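Local coordinates for hypothetical protein MM_2497 (Methanosarcina mazei, PDB 2I5E) that probably catalyses the condensation of (2S)-2-phospholactate with GTP to give (2S)-lactyl-2-diphospho-5'-guanosine, a step in the biosynthesis of coenzyme F420, at residues S151-T154 with D159-I162. Sequence-based numbering, arbitrary orientation.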
loop_
_atom_site.group_PDB
_atom_site.type_symbol
_atom_site.label_atom_id
_atom_site.label_comp_id
_atom_site.label_asym_id
_atom_site.label_seq_id
_atom_site.Cartn_x
_atom_site.Cartn_y
_atom_site.Cartn_z
ATOM N N SER A 151 -4.768 6.532 18.349
ATOM C CA SER A 151 -5.526 7.300 19.360
ATOM C C SER A 151 -5.233 6.803 20.798
ATOM O O SER A 151 -5.303 7.593 21.758
ATOM C CB SER A 151 -7.034 7.374 19.029
ATOM O OG SER A 151 -7.780 6.478 19.816
ATOM N N ILE A 152 -4.889 5.515 20.932
ATOM C CA ILE A 152 -4.201 5.012 22.159
ATOM C C ILE A 152 -2.914 5.826 22.386
ATOM O O ILE A 152 -2.646 6.216 23.492
ATOM C CB ILE A 152 -3.967 3.441 22.236
ATOM C CG1 ILE A 152 -5.272 2.650 22.308
ATOM C CG2 ILE A 152 -3.123 3.031 23.514
ATOM C CD1 ILE A 152 -5.117 1.128 21.803
ATOM N N ALA A 153 -2.152 6.146 21.341
ATOM C CA ALA A 153 -0.953 6.888 21.537
ATOM C C ALA A 153 -1.250 8.317 22.000
ATOM O O ALA A 153 -0.524 8.877 22.831
ATOM C CB ALA A 153 -0.087 6.897 20.253
ATOM N N THR A 154 -2.301 8.940 21.469
ATOM C CA THR A 154 -2.384 10.371 21.697
ATOM C C THR A 154 -3.069 10.628 23.046
ATOM O O THR A 154 -2.571 11.479 23.772
ATOM C CB THR A 154 -3.030 11.203 20.535
ATOM O OG1 THR A 154 -4.444 11.001 20.499
ATOM C CG2 THR A 154 -2.442 10.876 19.167
ATOM N N ASP A 159 3.550 10.879 21.009
ATOM C CA ASP A 159 3.418 11.197 19.594
ATOM C C ASP A 159 3.728 9.907 18.725
ATOM O O ASP A 159 4.271 8.892 19.239
ATOM C CB ASP A 159 4.255 12.477 19.275
ATOM C CG ASP A 159 5.760 12.301 19.536
ATOM O OD1 ASP A 159 6.200 11.139 19.805
ATOM O OD2 ASP A 159 6.528 13.330 19.409
ATOM N N PHE A 160 3.328 9.889 17.456
ATOM C CA PHE A 160 3.445 8.660 16.672
ATOM C C PHE A 160 3.858 9.106 15.292
ATOM O O PHE A 160 3.481 10.205 14.877
ATOM C CB PHE A 160 2.159 7.796 16.647
ATOM C CG PHE A 160 0.920 8.521 16.134
ATOM C CD1 PHE A 160 0.672 8.634 14.740
ATOM C CD2 PHE A 160 -0.019 9.074 17.030
ATOM C CE1 PHE A 160 -0.454 9.307 14.226
ATOM C CE2 PHE A 160 -1.133 9.745 16.524
ATOM C CZ PHE A 160 -1.346 9.840 15.095
ATOM N N GLU A 161 4.697 8.301 14.651
ATOM C CA GLU A 161 4.960 8.349 13.275
ATOM C C GLU A 161 4.147 7.257 12.562
ATOM O O GLU A 161 4.189 6.108 12.979
ATOM C CB GLU A 161 6.411 7.993 13.086
ATOM C CG GLU A 161 6.878 8.454 11.768
ATOM C CD GLU A 161 8.222 7.951 11.408
ATOM O OE1 GLU A 161 9.063 7.736 12.297
ATOM O OE2 GLU A 161 8.404 7.689 10.207
ATOM N N ILE A 162 3.478 7.618 11.441
ATOM C CA ILE A 162 2.898 6.679 10.447
ATOM C C ILE A 162 3.993 6.359 9.456
ATOM O O ILE A 162 4.427 7.244 8.720
ATOM C CB ILE A 162 1.714 7.294 9.633
ATOM C CG1 ILE A 162 0.593 7.813 10.574
ATOM C CG2 ILE A 162 1.143 6.253 8.602
ATOM C CD1 ILE A 162 0.130 6.796 11.497
#
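A helix-loop-strand connection, in which the last turn of helix 145-154 is joined by the five-residue loop 155-159 to strand 160-162, brings Ala-153 and Thr-154 against the ring of Phe-160. A short link between helix and strand is packed here largely by one aromatic side chain: the nearest CA atoms across the two segments are those of Thr-154 and Asp-159, 6.2 Å apart, and Phe-160 supplies most of the share contributed by 159-162. CB of Ala-153 lies 3.9 Å from CD2 of Phe-160, an apolar contact that meets the ring obliquely. The methyl CG2 of Thr-154 comes to the ring edge near its plane, on the CD2-CE2 side, although its modelled approach to CE2 is too close to be reliable. Phe-160 has CG between its own backbone N and carbonyl carbon (chi1 57°), a rotation that carries the ring back to the helix end, where it also touches Cys-150.

In the mixed sheet of this GT-A-like nucleotidyltransferase fold, strand 160-162 is the outermost strand within the chain and runs parallel to strand 116-120. Glu-161 is hydrogen-bonded through its backbone to Val-116 and Ile-118, while Ala-153 also packs on Val-116, so the helix end reaches both neighbouring strands. Farther along, Ile-162 touches Phe-146 and Cys-150 of the helix and Met-167 of the second subunit.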